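Local coordinates for CAMK/CAMK2 protein kinase (Salpingoeca rosetta, PDB 5IG1) that probably transfers phosphate from ATP to serine and threonine residues of proteins as a calmodulin-binding kinase of the CaMKII family, represented here by its kinase domain, at residues L208-E220 with R287-R300. Sequence-based numbering, arbitrary orientation.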
ATOM      1  N   LEU A 208      -1.168  10.307  -3.131  1.00 40.81           N
ATOM      2  CA  LEU A 208      -1.181  11.629  -2.517  1.00 35.33           C
ATOM      3  C   LEU A 208      -2.249  12.505  -3.160  1.00 52.68           C
ATOM      4  O   LEU A 208      -3.067  13.121  -2.463  1.00 55.25           O
ATOM      5  CB  LEU A 208       0.206  12.261  -2.630  1.00 26.93           C
ATOM      6  CG  LEU A 208       0.351  13.712  -2.172  1.00 53.59           C
ATOM      7  CD1 LEU A 208      -0.246  13.897  -0.779  1.00 46.82           C
ATOM      8  CD2 LEU A 208       1.815  14.140  -2.193  1.00 44.35           C
ATOM      9  N   TYR A 209      -2.272  12.539  -4.497  1.00 36.94           N
ATOM     10  CA  TYR A 209      -3.344  13.170  -5.259  1.00 36.33           C
ATOM     11  C   TYR A 209      -4.710  12.843  -4.671  1.00 48.21           C
ATOM     12  O   TYR A 209      -5.473  13.745  -4.303  1.00 60.89           O
ATOM     13  CB  TYR A 209      -3.254  12.708  -6.716  1.00 44.85           C
ATOM     14  CG  TYR A 209      -4.053  13.498  -7.719  1.00 33.05           C
ATOM     15  CD1 TYR A 209      -5.404  13.260  -7.898  1.00 54.01           C
ATOM     16  CD2 TYR A 209      -3.445  14.445  -8.526  1.00 36.58           C
ATOM     17  CE1 TYR A 209      -6.140  13.965  -8.840  1.00 45.97           C
ATOM     18  CE2 TYR A 209      -4.169  15.152  -9.468  1.00 39.97           C
ATOM     19  CZ  TYR A 209      -5.518  14.909  -9.615  1.00 37.81           C
ATOM     20  OH  TYR A 209      -6.245  15.614 -10.543  1.00 74.88           O
ATOM     21  N   ILE A 210      -5.017  11.549  -4.542  1.00 41.11           N
ATOM     22  CA  ILE A 210      -6.312  11.161  -3.989  1.00 51.80           C
ATOM     23  C   ILE A 210      -6.484  11.761  -2.600  1.00 49.46           C
ATOM     24  O   ILE A 210      -7.481  12.436  -2.313  1.00 44.27           O
ATOM     25  CB  ILE A 210      -6.452   9.631  -3.973  1.00 30.32           C
ATOM     26  CG1 ILE A 210      -6.154   9.074  -5.363  1.00 35.32           C
ATOM     27  CG2 ILE A 210      -7.855   9.245  -3.559  1.00 44.25           C
ATOM     28  CD1 ILE A 210      -6.000   7.568  -5.398  1.00 45.19           C
ATOM     29  N   LEU A 211      -5.472  11.579  -1.745  1.00 46.16           N
ATOM     30  CA  LEU A 211      -5.498  12.099  -0.385  1.00 34.53           C
ATOM     31  C   LEU A 211      -5.869  13.571  -0.335  1.00 34.78           C
ATOM     32  O   LEU A 211      -6.417  14.025   0.672  1.00 43.11           O
ATOM     33  CB  LEU A 211      -4.130  11.890   0.282  1.00 38.33           C
ATOM     34  CG  LEU A 211      -3.767  10.480   0.757  1.00 33.53           C
ATOM     35  CD1 LEU A 211      -2.398  10.449   1.434  1.00 40.50           C
ATOM     36  CD2 LEU A 211      -4.829   9.980   1.712  1.00 41.01           C
ATOM     37  N   LEU A 212      -5.602  14.327  -1.400  1.00 40.99           N
ATOM     38  CA  LEU A 212      -5.908  15.748  -1.381  1.00 28.75           C
ATOM     39  C   LEU A 212      -7.299  16.064  -1.912  1.00 31.01           C
ATOM     40  O   LEU A 212      -7.954  16.968  -1.375  1.00 57.06           O
ATOM     41  CB  LEU A 212      -4.862  16.516  -2.189  1.00 29.84           C
ATOM     42  CG  LEU A 212      -3.441  16.352  -1.645  1.00 35.80           C
ATOM     43  CD1 LEU A 212      -2.458  17.255  -2.354  1.00 31.71           C
ATOM     44  CD2 LEU A 212      -3.432  16.609  -0.146  1.00 34.81           C
ATOM     45  N   VAL A 213      -7.783  15.343  -2.925  1.00 35.07           N
ATOM     46  CA  VAL A 213      -9.028  15.728  -3.588  1.00 38.83           C
ATOM     47  C   VAL A 213     -10.059  14.618  -3.646  1.00 39.71           C
ATOM     48  O   VAL A 213     -11.234  14.910  -3.942  1.00 57.47           O
ATOM     49  CB  VAL A 213      -8.774  16.278  -5.017  1.00 41.98           C
ATOM     50  CG1 VAL A 213      -8.062  17.640  -4.972  1.00 43.51           C
ATOM     51  CG2 VAL A 213      -7.990  15.269  -5.863  1.00 51.28           C
ATOM     52  N   GLY A 214      -9.716  13.348  -3.431  1.00 36.57           N
ATOM     53  CA  GLY A 214     -10.721  12.316  -3.372  1.00 44.15           C
ATOM     54  C   GLY A 214     -10.983  11.581  -4.662  1.00 42.38           C
ATOM     55  O   GLY A 214     -11.865  10.721  -4.683  1.00 46.74           O
ATOM     56  N   TYR A 215     -10.252  11.882  -5.732  1.00 43.52           N
ATOM     57  CA  TYR A 215     -10.403  11.193  -7.005  1.00 42.30           C
ATOM     58  C   TYR A 215      -9.019  10.994  -7.603  1.00 50.29           C
ATOM     59  O   TYR A 215      -8.101  11.761  -7.294  1.00 58.31           O
ATOM     60  CB  TYR A 215     -11.294  11.973  -7.983  1.00 37.85           C
ATOM     61  CG  TYR A 215     -10.829  13.377  -8.276  1.00 40.80           C
ATOM     62  CD1 TYR A 215      -9.941  13.631  -9.310  1.00 39.51           C
ATOM     63  CD2 TYR A 215     -11.305  14.454  -7.545  1.00 38.71           C
ATOM     64  CE1 TYR A 215      -9.523  14.913  -9.595  1.00 50.90           C
ATOM     65  CE2 TYR A 215     -10.889  15.744  -7.827  1.00 52.66           C
ATOM     66  CZ  TYR A 215     -10.000  15.964  -8.851  1.00 57.96           C
ATOM     67  OH  TYR A 215      -9.589  17.243  -9.130  1.00 80.06           O
ATOM     68  N   PRO A 216      -8.832   9.964  -8.425  1.00 51.37           N
ATOM     69  CA  PRO A 216      -7.494   9.658  -8.939  1.00 41.74           C
ATOM     70  C   PRO A 216      -7.134  10.575 -10.093  1.00 47.58           C
ATOM     71  O   PRO A 216      -8.023  11.100 -10.779  1.00 48.66           O
ATOM     72  CB  PRO A 216      -7.627   8.203  -9.406  1.00 54.21           C
ATOM     73  CG  PRO A 216      -9.067   8.085  -9.791  1.00 60.93           C
ATOM     74  CD  PRO A 216      -9.832   8.973  -8.861  1.00 49.15           C
ATOM     75  N   PRO A 217      -5.839  10.801 -10.338  1.00 49.11           N
ATOM     76  CA  PRO A 217      -5.460  11.619 -11.498  1.00 46.82           C
ATOM     77  C   PRO A 217      -5.646  10.899 -12.816  1.00 49.14           C
ATOM     78  O   PRO A 217      -5.933  11.549 -13.828  1.00 76.68           O
ATOM     79  CB  PRO A 217      -3.983  11.937 -11.234  1.00 41.75           C
ATOM     80  CG  PRO A 217      -3.499  10.770 -10.444  1.00 43.12           C
ATOM     81  CD  PRO A 217      -4.666  10.340  -9.577  1.00 43.36           C
ATOM     82  N   PHE A 218      -5.493   9.582 -12.839  1.00 57.27           N
ATOM     83  CA  PHE A 218      -5.690   8.781 -14.041  1.00 54.63           C
ATOM     84  C   PHE A 218      -6.898   7.889 -13.786  1.00 57.37           C
ATOM     85  O   PHE A 218      -6.818   6.915 -13.032  1.00 73.86           O
ATOM     86  CB  PHE A 218      -4.442   7.966 -14.372  1.00 55.43           C
ATOM     87  CG  PHE A 218      -3.157   8.721 -14.190  1.00 49.39           C
ATOM     88  CD1 PHE A 218      -2.767   9.687 -15.101  1.00 56.00           C
ATOM     89  CD2 PHE A 218      -2.338   8.460 -13.109  1.00 62.99           C
ATOM     90  CE1 PHE A 218      -1.585  10.384 -14.930  1.00 59.01           C
ATOM     91  CE2 PHE A 218      -1.152   9.148 -12.935  1.00 64.57           C
ATOM     92  CZ  PHE A 218      -0.775  10.109 -13.848  1.00 55.43           C
ATOM     93  N   TRP A 219      -8.025   8.233 -14.398  1.00 67.05           N
ATOM     94  CA  TRP A 219      -9.240   7.438 -14.285  1.00 79.07           C
ATOM     95  C   TRP A 219      -9.790   7.198 -15.678  1.00 80.71           C
ATOM     96  O   TRP A 219     -10.162   8.150 -16.373  1.00100.20           O
ATOM     97  CB  TRP A 219     -10.288   8.126 -13.404  1.00 99.82           C
ATOM     98  CG  TRP A 219     -11.630   7.457 -13.473  1.00123.65           C
ATOM     99  CD1 TRP A 219     -12.682   7.815 -14.268  1.00135.67           C
ATOM    100  CD2 TRP A 219     -12.058   6.302 -12.736  1.00130.32           C
ATOM    101  NE1 TRP A 219     -13.739   6.961 -14.067  1.00141.67           N
ATOM    102  CE2 TRP A 219     -13.383   6.024 -13.132  1.00143.92           C
ATOM    103  CE3 TRP A 219     -11.453   5.481 -11.777  1.00113.52           C
ATOM    104  CZ2 TRP A 219     -14.113   4.960 -12.603  1.00146.25           C
ATOM    105  CZ3 TRP A 219     -12.180   4.425 -11.254  1.00113.81           C
ATOM    106  CH2 TRP A 219     -13.496   4.174 -11.667  1.00133.93           C
ATOM    107  N   GLU A 220      -9.837   5.933 -16.082  1.00 73.03           N
ATOM    108  CA  GLU A 220     -10.467   5.565 -17.340  1.00 79.81           C
ATOM    109  C   GLU A 220     -10.884   4.105 -17.276  1.00 94.03           C
ATOM    110  O   GLU A 220     -10.092   3.247 -16.871  1.00 93.37           O
ATOM    111  CB  GLU A 220      -9.528   5.803 -18.524  1.00 83.51           C
ATOM    112  CG  GLU A 220     -10.152   5.490 -19.872  1.00105.98           C
ATOM    113  CD  GLU A 220     -11.346   6.372 -20.191  1.00122.40           C
ATOM    114  OE1 GLU A 220     -12.457   6.086 -19.695  1.00125.64           O
ATOM    115  OE2 GLU A 220     -11.171   7.357 -20.940  1.00130.25           O
ATOM    116  N   ARG A 287     -10.901  19.970   4.149  1.00 40.09           N
ATOM    117  CA  ARG A 287     -11.328  19.685   2.778  1.00 44.86           C
ATOM    118  C   ARG A 287     -12.505  18.708   2.811  1.00 56.04           C
ATOM    119  O   ARG A 287     -12.346  17.498   2.643  1.00 57.81           O
ATOM    120  CB  ARG A 287     -10.177  19.132   1.943  1.00 32.28           C
ATOM    121  CG  ARG A 287      -8.816  19.632   2.333  1.00 45.52           C
ATOM    122  CD  ARG A 287      -7.810  19.437   1.209  1.00 32.41           C
ATOM    123  NE  ARG A 287      -7.831  20.558   0.277  1.00 38.30           N
ATOM    124  CZ  ARG A 287      -8.416  20.526  -0.913  1.00 50.44           C
ATOM    125  NH1 ARG A 287      -9.022  19.424  -1.324  1.00 73.79           N
ATOM    126  NH2 ARG A 287      -8.394  21.598  -1.691  1.00 54.41           N
ATOM    127  N   GLN A 288     -13.712  19.252   3.001  1.00 56.46           N
ATOM    128  CA  GLN A 288     -14.895  18.398   2.999  1.00 57.66           C
ATOM    129  C   GLN A 288     -15.181  17.835   1.608  1.00 51.74           C
ATOM    130  O   GLN A 288     -15.625  16.683   1.481  1.00 50.40           O
ATOM    131  CB  GLN A 288     -16.101  19.169   3.527  1.00 44.50           C
ATOM    132  CG  GLN A 288     -17.365  18.326   3.664  1.00 51.76           C
ATOM    133  CD  GLN A 288     -17.215  17.192   4.659  1.00 49.91           C
ATOM    134  OE1 GLN A 288     -16.545  17.334   5.678  1.00 56.46           O
ATOM    135  NE2 GLN A 288     -17.839  16.058   4.366  1.00 66.91           N
ATOM    136  N   ALA A 289     -14.934  18.625   0.563  1.00 52.03           N
ATOM    137  CA  ALA A 289     -15.091  18.122  -0.797  1.00 51.17           C
ATOM    138  C   ALA A 289     -14.238  16.881  -1.019  1.00 57.06           C
ATOM    139  O   ALA A 289     -14.682  15.917  -1.657  1.00 51.45           O
ATOM    140  CB  ALA A 289     -14.726  19.210  -1.803  1.00 46.23           C
ATOM    141  N   THR A 290     -13.011  16.883  -0.492  1.00 44.77           N
ATOM    142  CA  THR A 290     -12.158  15.708  -0.619  1.00 44.37           C
ATOM    143  C   THR A 290     -12.795  14.499   0.050  1.00 45.99           C
ATOM    144  O   THR A 290     -12.667  13.367  -0.434  1.00 64.75           O
ATOM    145  CB  THR A 290     -10.784  15.989  -0.019  1.00 52.93           C
ATOM    146  OG1 THR A 290     -10.176  17.086  -0.713  1.00 65.75           O
ATOM    147  CG2 THR A 290      -9.890  14.760  -0.145  1.00 50.46           C
ATOM    148  N   LEU A 291     -13.497  14.725   1.162  1.00 47.70           N
ATOM    149  CA  LEU A 291     -14.140  13.630   1.879  1.00 50.18           C
ATOM    150  C   LEU A 291     -15.320  13.066   1.090  1.00 61.32           C
ATOM    151  O   LEU A 291     -15.486  11.845   0.992  1.00 56.76           O
ATOM    152  CB  LEU A 291     -14.578  14.111   3.268  1.00 56.30           C
ATOM    153  CG  LEU A 291     -13.610  13.831   4.426  1.00 51.68           C
ATOM    154  CD1 LEU A 291     -12.169  13.973   3.974  1.00 46.19           C
ATOM    155  CD2 LEU A 291     -13.880  14.740   5.621  1.00 39.63           C
ATOM    156  N   GLU A 292     -16.159  13.939   0.525  1.00 61.05           N
ATOM    157  CA  GLU A 292     -17.309  13.458  -0.243  1.00 54.96           C
ATOM    158  C   GLU A 292     -16.859  12.744  -1.513  1.00 47.99           C
ATOM    159  O   GLU A 292     -17.303  11.622  -1.812  1.00 59.61           O
ATOM    160  CB  GLU A 292     -18.230  14.628  -0.586  1.00 48.70           C
ATOM    161  CG  GLU A 292     -18.667  15.462   0.606  1.00 60.27           C
ATOM    162  CD  GLU A 292     -19.811  14.833   1.379  1.00 92.36           C
ATOM    163  OE1 GLU A 292     -20.184  13.679   1.070  1.00 95.85           O
ATOM    164  OE2 GLU A 292     -20.345  15.501   2.294  1.00 99.00           O
ATOM    165  N   GLU A 293     -15.973  13.388  -2.275  1.00 47.24           N
ATOM    166  CA  GLU A 293     -15.402  12.752  -3.452  1.00 52.09           C
ATOM    167  C   GLU A 293     -14.724  11.442  -3.091  1.00 49.86           C
ATOM    168  O   GLU A 293     -14.735  10.494  -3.884  1.00 63.88           O
ATOM    169  CB  GLU A 293     -14.407  13.700  -4.123  1.00 51.15           C
ATOM    170  CG  GLU A 293     -14.091  13.348  -5.557  1.00 78.16           C
ATOM    171  CD  GLU A 293     -15.338  13.215  -6.400  1.00 85.11           C
ATOM    172  OE1 GLU A 293     -15.630  12.091  -6.855  1.00 91.83           O
ATOM    173  OE2 GLU A 293     -16.031  14.236  -6.595  1.00 84.96           O
ATOM    174  N   LEU A 294     -14.140  11.372  -1.894  1.00 43.68           N
ATOM    175  CA  LEU A 294     -13.457  10.158  -1.472  1.00 44.60           C
ATOM    176  C   LEU A 294     -14.448   9.054  -1.130  1.00 41.66           C
ATOM    177  O   LEU A 294     -14.152   7.877  -1.347  1.00 50.73           O
ATOM    178  CB  LEU A 294     -12.541  10.471  -0.288  1.00 42.44           C
ATOM    179  CG  LEU A 294     -11.450   9.458   0.065  1.00 51.15           C
ATOM    180  CD1 LEU A 294     -10.668   9.059  -1.159  1.00 48.91           C
ATOM    181  CD2 LEU A 294     -10.514  10.050   1.117  1.00 55.79           C
ATOM    182  N   LYS A 295     -15.622   9.408  -0.598  1.00 40.91           N
ATOM    183  CA  LYS A 295     -16.695   8.426  -0.451  1.00 49.87           C
ATOM    184  C   LYS A 295     -17.110   7.877  -1.810  1.00 60.11           C
ATOM    185  O   LYS A 295     -17.316   6.665  -1.971  1.00 51.55           O
ATOM    186  CB  LYS A 295     -17.899   9.049   0.264  1.00 46.62           C
ATOM    187  CG  LYS A 295     -17.595   9.541   1.673  1.00 82.99           C
ATOM    188  CD  LYS A 295     -18.669  10.497   2.202  1.00 92.60           C
ATOM    189  CE  LYS A 295     -18.267  11.070   3.563  1.00 82.68           C
ATOM    190  NZ  LYS A 295     -19.100  12.226   3.995  1.00 64.35           N
ATOM    191  N   LYS A 296     -17.240   8.763  -2.806  1.00 66.37           N
ATOM    192  CA  LYS A 296     -17.567   8.290  -4.149  1.00 59.65           C
ATOM    193  C   LYS A 296     -16.471   7.379  -4.691  1.00 64.12           C
ATOM    194  O   LYS A 296     -16.758   6.376  -5.354  1.00 64.88           O
ATOM    195  CB  LYS A 296     -17.802   9.476  -5.086  1.00 68.04           C
ATOM    196  CG  LYS A 296     -18.928  10.411  -4.648  1.00 72.31           C
ATOM    197  CD  LYS A 296     -19.717  10.950  -5.837  1.00 93.06           C
ATOM    198  CE  LYS A 296     -18.924  11.969  -6.645  1.00100.35           C
ATOM    199  NZ  LYS A 296     -18.735  13.246  -5.896  1.00 93.56           N
ATOM    200  N   PHE A 297     -15.209   7.707  -4.395  1.00 66.05           N
ATOM    201  CA  PHE A 297     -14.070   6.916  -4.865  1.00 56.43           C
ATOM    202  C   PHE A 297     -14.055   5.533  -4.225  1.00 58.51           C
ATOM    203  O   PHE A 297     -13.967   4.510  -4.918  1.00 70.65           O
ATOM    204  CB  PHE A 297     -12.781   7.680  -4.550  1.00 58.16           C
ATOM    205  CG  PHE A 297     -11.512   6.941  -4.890  1.00 58.63           C
ATOM    206  CD1 PHE A 297     -11.100   6.807  -6.204  1.00 58.80           C
ATOM    207  CD2 PHE A 297     -10.707   6.421  -3.886  1.00 57.32           C
ATOM    208  CE1 PHE A 297      -9.924   6.148  -6.516  1.00 57.31           C
ATOM    209  CE2 PHE A 297      -9.531   5.762  -4.190  1.00 54.20           C
ATOM    210  CZ  PHE A 297      -9.138   5.626  -5.507  1.00 55.71           C
ATOM    211  N   ASN A 298     -14.115   5.491  -2.890  1.00 58.65           N
ATOM    212  CA  ASN A 298     -14.193   4.221  -2.177  1.00 59.70           C
ATOM    213  C   ASN A 298     -15.343   3.376  -2.696  1.00 59.02           C
ATOM    214  O   ASN A 298     -15.204   2.158  -2.855  1.00 83.95           O
ATOM    215  CB  ASN A 298     -14.357   4.458  -0.672  1.00 66.24           C
ATOM    216  CG  ASN A 298     -13.111   5.042  -0.018  1.00 62.38           C
ATOM    217  OD1 ASN A 298     -11.990   4.883  -0.516  1.00 54.72           O
ATOM    218  ND2 ASN A 298     -13.305   5.714   1.116  1.00 54.32           N
ATOM    219  N   ALA A 299     -16.487   4.007  -2.974  1.00 70.99           N
ATOM    220  CA  ALA A 299     -17.600   3.260  -3.549  1.00 66.30           C
ATOM    221  C   ALA A 299     -17.244   2.718  -4.927  1.00 69.27           C
ATOM    222  O   ALA A 299     -17.562   1.568  -5.250  1.00 63.01           O
ATOM    223  CB  ALA A 299     -18.847   4.140  -3.623  1.00 73.08           C
ATOM    224  N   ARG A 300     -16.555   3.519  -5.740  1.00 80.80           N
ATOM    225  CA  ARG A 300     -16.301   3.125  -7.120  1.00 84.39           C
ATOM    226  C   ARG A 300     -15.326   1.957  -7.220  1.00 83.74           C
ATOM    227  O   ARG A 300     -15.506   1.085  -8.073  1.00102.10           O
ATOM    228  CB  ARG A 300     -15.789   4.320  -7.925  1.00 89.26           C
ATOM    229  CG  ARG A 300     -16.892   5.047  -8.653  1.00106.45           C
ATOM    230  CD  ARG A 300     -16.356   6.117  -9.602  1.00114.52           C
ATOM    231  NE  ARG A 300     -15.964   7.341  -8.908  1.00115.67           N
ATOM    232  CZ  ARG A 300     -14.705   7.702  -8.685  1.00113.13           C
ATOM    233  NH1 ARG A 300     -13.708   6.948  -9.124  1.00107.07           N
ATOM    234  NH2 ARG A 300     -14.440   8.826  -8.033  1.00109.78           N
TER
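Thr290 and Arg287 both reach the carbonyl O of Leu212, near the C-terminal end of helix 198-213. The hydroxyl OG1 of Thr290 faces Leu212 O as a donor, but the modelled separation is too short and its length is doubtful. Arg287 NH1 adds a weak bond to the same oxygen, 2.7 Å long and bent to 117° at the hydrogen. NH2 of Arg287 is held by the backbone O of Glu241. Thr290 CA also makes a C-H...O contact with Val213 O, at 3.5 Å.

The backbones come closest where Gly214 CA lies 4.0 Å from Leu294 CA. Gly214 has positive phi where the helix ends. The axes of the helix segments 208-213 and 288-300 pass 8.3 Å apart, with 116° between their directions.

Ile210 CG2 lies over one face of the Phe297 ring, offset toward the rim, as a CH-pi contact. Ile210 CD1 touches Phe297 CZ at 3.7 Å. CG2 also meets Leu294 CD1. Phe297 CG is anti to the backbone N (chi1 176°), which turns the ring toward 208-220. Ile210 and Pro216 meet it from the same side. Pro216 CD is 3.7 Å from Phe297 CD1. Glu293 CG touches the edge of the Tyr215 ring at CD2.

Side chains at the Arg300 end meet by charge and by cation-pi contact. Arg300 sets NH1 over one face of the Trp219 indole, CZ being 4.7 Å from the six-membered ring centroid. The guanidinium stands steeply to the ring. Glu293 forms a salt bridge with Lys296 and a long one with Arg300.

The contact docks helix 288-302 onto the C-lobe, consistent with the start of the regulatory segment that follows the kinase core in CaMKII. Leu212 O draws partners from the start of that helix, which ties the end of helix 198-213 to it. The poorly ordered Trp219-Arg300 pair probably holds less firmly.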